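Local atomic coordinates of nucleoside-diphosphate sugar epimerase (SulA family) (Corynebacterium glutamicum, PDB entry 3OH8), a protein that probably catalyses the NAD(P)-dependent epimerisation of nucleoside-diphosphate sugars. Residues A295-A307 with A352-V365. Residues are numbered along the deposited sequence; the frame is centred on the assembly and turned at random.
Sequences AGKRVAFIRTGVA and AIVDAQISGPINAV
Strands 298-304 and 360-364 run parallel from Ala300 beside Gly360 to Thr304 beside Ala364, neighbours in the Rossmann-type sheet of the epimerase/dehydratase family. Helix 342-354 precedes the second strand and packs over the face bearing Ala300, Ile302 and Ala364. The backbone ladder starts with Gly360 N to Val299 O (2.8 Å) and ends with Gly305 N to Ala364 O. Pro361 lacks an N-H, but at its position the nitrogen faces away from strand 298-304, so the ladder loses nothing. Gly360 opens the strand with positive phi (77°), and a CB there would clash with Pro361 CD.

Arg298 ties the helix end to this ladder. Its CG lies anti to the backbone N (chi1 -175°), and a bend at chi3 brings the guanidinium end-on to the helix terminus, where Arg298 NH1 (2.9 Å) and NH2 (3.1 Å) both bond Ala352 O. NH1 also donates to Ile358 O, in the guanidinium plane; Asp355 O lies over one face without a hydrogen bond. One guanidinium thus serves carbonyls from both the last helical turn and the connecting loop.

Apolar contacts fill the helix-covered face: Ile302 CG2 meets Ala364 CB at 3.6 Å, while its CD1 reaches Ile362 CB. Across the sheet, Arg303, salt-bridged to Glu286, extends alongside Pro361, whose CB sits 3.2 Å from Arg303 CZ, over the guanidinium centre.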
# COMPACT_ATOMS: atom_id res chain seq x y z
N ALA A 295 -7.46 -2.99 30.21
CA ALA A 295 -8.56 -2.05 30.37
C ALA A 295 -9.74 -2.44 29.50
O ALA A 295 -10.67 -1.65 29.32
CB ALA A 295 -8.11 -0.62 30.06
N GLY A 296 -9.70 -3.65 28.95
CA GLY A 296 -10.80 -4.16 28.15
C GLY A 296 -10.86 -3.70 26.70
O GLY A 296 -11.85 -3.96 26.01
N LYS A 297 -9.82 -3.02 26.22
CA LYS A 297 -9.80 -2.58 24.82
C LYS A 297 -9.38 -3.71 23.90
O LYS A 297 -8.71 -4.65 24.32
CB LYS A 297 -8.87 -1.38 24.62
CG LYS A 297 -9.52 -0.04 24.96
CD LYS A 297 -9.44 0.26 26.44
CE LYS A 297 -10.49 1.28 26.84
NZ LYS A 297 -10.28 2.58 26.17
N ARG A 298 -9.75 -3.61 22.62
CA ARG A 298 -9.36 -4.63 21.66
C ARG A 298 -7.90 -4.40 21.23
O ARG A 298 -7.55 -3.31 20.80
CB ARG A 298 -10.30 -4.63 20.45
CG ARG A 298 -10.03 -5.77 19.46
CD ARG A 298 -11.16 -5.94 18.45
NE ARG A 298 -11.43 -4.73 17.67
CZ ARG A 298 -10.81 -4.41 16.53
NH1 ARG A 298 -9.87 -5.20 16.02
NH2 ARG A 298 -11.14 -3.29 15.91
N VAL A 299 -7.07 -5.43 21.35
CA VAL A 299 -5.67 -5.33 20.92
C VAL A 299 -5.33 -6.44 19.94
O VAL A 299 -5.69 -7.60 20.16
CB VAL A 299 -4.71 -5.44 22.14
CG1 VAL A 299 -3.25 -5.30 21.70
CG2 VAL A 299 -5.06 -4.39 23.18
N ALA A 300 -4.67 -6.09 18.84
CA ALA A 300 -4.08 -7.09 17.94
C ALA A 300 -2.62 -6.76 17.66
O ALA A 300 -2.22 -5.60 17.68
CB ALA A 300 -4.86 -7.18 16.65
N PHE A 301 -1.84 -7.81 17.40
CA PHE A 301 -0.43 -7.69 17.08
C PHE A 301 -0.26 -8.15 15.66
O PHE A 301 -0.57 -9.30 15.32
CB PHE A 301 0.41 -8.59 17.99
CG PHE A 301 0.03 -8.51 19.43
CD1 PHE A 301 0.24 -7.35 20.15
CD2 PHE A 301 -0.55 -9.60 20.07
CE1 PHE A 301 -0.12 -7.27 21.48
CE2 PHE A 301 -0.91 -9.52 21.40
CZ PHE A 301 -0.70 -8.35 22.10
N ILE A 302 0.21 -7.26 14.80
CA ILE A 302 0.38 -7.59 13.39
C ILE A 302 1.81 -8.09 13.20
O ILE A 302 2.73 -7.31 12.99
CB ILE A 302 0.10 -6.36 12.50
CG1 ILE A 302 -1.28 -5.77 12.83
CG2 ILE A 302 0.18 -6.72 11.02
CD1 ILE A 302 -2.41 -6.81 12.84
N ARG A 303 1.98 -9.41 13.33
CA ARG A 303 3.29 -10.01 13.15
C ARG A 303 3.62 -10.05 11.67
O ARG A 303 3.22 -10.96 10.95
CB ARG A 303 3.32 -11.42 13.77
CG ARG A 303 2.99 -11.42 15.26
CD ARG A 303 3.09 -12.82 15.90
NE ARG A 303 2.84 -12.75 17.34
CZ ARG A 303 2.47 -13.79 18.09
NH1 ARG A 303 2.31 -15.00 17.55
NH2 ARG A 303 2.26 -13.61 19.38
N THR A 304 4.34 -9.04 11.21
CA THR A 304 4.60 -8.86 9.79
C THR A 304 5.80 -9.65 9.28
O THR A 304 6.83 -9.76 9.95
CB THR A 304 4.89 -7.39 9.48
OG1 THR A 304 3.91 -6.57 10.13
CG2 THR A 304 4.84 -7.16 7.97
N GLY A 305 5.65 -10.18 8.07
CA GLY A 305 6.76 -10.76 7.35
C GLY A 305 7.54 -9.63 6.72
O GLY A 305 7.39 -8.48 7.12
N VAL A 306 8.37 -9.95 5.74
CA VAL A 306 9.11 -8.95 5.01
C VAL A 306 8.19 -8.32 3.97
O VAL A 306 7.72 -8.99 3.05
CB VAL A 306 10.32 -9.57 4.28
CG1 VAL A 306 10.97 -8.54 3.36
CG2 VAL A 306 11.31 -10.12 5.30
N ALA A 307 7.92 -7.04 4.13
CA ALA A 307 7.01 -6.34 3.24
C ALA A 307 7.68 -6.03 1.92
O ALA A 307 8.79 -5.50 1.87
CB ALA A 307 6.52 -5.06 3.91
N ALA A 352 -7.95 -4.83 10.39
CA ALA A 352 -7.85 -4.89 11.86
C ALA A 352 -8.53 -3.68 12.50
O ALA A 352 -9.20 -3.79 13.53
CB ALA A 352 -6.39 -4.97 12.30
N ILE A 353 -8.35 -2.51 11.88
CA ILE A 353 -8.94 -1.29 12.39
C ILE A 353 -10.46 -1.38 12.51
O ILE A 353 -11.03 -1.01 13.54
CB ILE A 353 -8.53 -0.08 11.52
CG1 ILE A 353 -7.03 0.21 11.69
CG2 ILE A 353 -9.38 1.14 11.85
CD1 ILE A 353 -6.52 1.26 10.69
N VAL A 354 -11.11 -1.89 11.47
CA VAL A 354 -12.58 -1.87 11.39
C VAL A 354 -13.28 -3.17 11.81
O VAL A 354 -14.46 -3.15 12.14
CB VAL A 354 -13.09 -1.47 9.97
CG1 VAL A 354 -12.39 -0.21 9.48
CG2 VAL A 354 -12.87 -2.59 8.98
N ASP A 355 -12.55 -4.28 11.83
CA ASP A 355 -13.16 -5.59 12.03
C ASP A 355 -12.94 -6.10 13.45
O ASP A 355 -11.85 -6.56 13.80
CB ASP A 355 -12.59 -6.59 11.00
CG ASP A 355 -13.24 -7.96 11.07
OD1 ASP A 355 -14.19 -8.15 11.87
OD2 ASP A 355 -12.80 -8.85 10.32
N ALA A 356 -13.98 -6.02 14.27
CA ALA A 356 -13.87 -6.43 15.66
C ALA A 356 -13.56 -7.93 15.82
O ALA A 356 -13.30 -8.37 16.93
CB ALA A 356 -15.13 -6.06 16.43
N GLN A 357 -13.58 -8.70 14.73
CA GLN A 357 -13.21 -10.12 14.80
C GLN A 357 -11.71 -10.30 15.01
O GLN A 357 -11.24 -11.37 15.41
CB GLN A 357 -13.57 -10.85 13.51
CG GLN A 357 -15.04 -11.07 13.28
CD GLN A 357 -15.30 -11.69 11.91
OE1 GLN A 357 -15.04 -11.08 10.88
NE2 GLN A 357 -15.82 -12.92 11.90
N ILE A 358 -10.96 -9.25 14.70
CA ILE A 358 -9.50 -9.33 14.73
C ILE A 358 -8.95 -8.94 16.09
O ILE A 358 -9.06 -7.79 16.52
CB ILE A 358 -8.88 -8.44 13.63
CG1 ILE A 358 -9.32 -8.97 12.26
CG2 ILE A 358 -7.35 -8.43 13.73
CD1 ILE A 358 -8.75 -8.23 11.11
N SER A 359 -8.37 -9.90 16.79
CA SER A 359 -7.70 -9.58 18.05
C SER A 359 -6.64 -10.62 18.36
O SER A 359 -6.66 -11.73 17.81
CB SER A 359 -8.71 -9.47 19.20
OG SER A 359 -9.09 -10.74 19.68
N GLY A 360 -5.69 -10.25 19.22
CA GLY A 360 -4.56 -11.12 19.51
C GLY A 360 -3.55 -11.07 18.38
O GLY A 360 -3.58 -10.15 17.55
N PRO A 361 -2.63 -12.05 18.33
CA PRO A 361 -1.61 -12.08 17.27
C PRO A 361 -2.20 -12.41 15.89
O PRO A 361 -3.05 -13.28 15.79
CB PRO A 361 -0.69 -13.21 17.72
CG PRO A 361 -1.58 -14.12 18.54
CD PRO A 361 -2.51 -13.18 19.27
N ILE A 362 -1.75 -11.70 14.86
CA ILE A 362 -2.14 -12.02 13.49
C ILE A 362 -0.87 -12.15 12.65
O ILE A 362 -0.08 -11.21 12.60
CB ILE A 362 -2.99 -10.90 12.89
CG1 ILE A 362 -4.26 -10.69 13.73
CG2 ILE A 362 -3.34 -11.24 11.47
CD1 ILE A 362 -5.23 -11.88 13.71
N ASN A 363 -0.64 -13.30 12.02
CA ASN A 363 0.49 -13.41 11.10
C ASN A 363 0.15 -12.66 9.81
O ASN A 363 -0.71 -13.10 9.04
CB ASN A 363 0.82 -14.87 10.78
CG ASN A 363 1.49 -15.60 11.95
OD1 ASN A 363 1.60 -16.84 11.94
ND2 ASN A 363 1.94 -14.86 12.94
N ALA A 364 0.80 -11.53 9.57
CA ALA A 364 0.56 -10.79 8.33
C ALA A 364 1.62 -11.20 7.33
O ALA A 364 2.64 -10.54 7.19
CB ALA A 364 0.59 -9.29 8.57
N VAL A 365 1.37 -12.33 6.68
CA VAL A 365 2.28 -12.92 5.72
C VAL A 365 1.42 -13.49 4.61
O VAL A 365 0.28 -13.86 4.84
CB VAL A 365 3.09 -14.09 6.35
CG1 VAL A 365 3.90 -13.60 7.57
CG2 VAL A 365 2.16 -15.24 6.74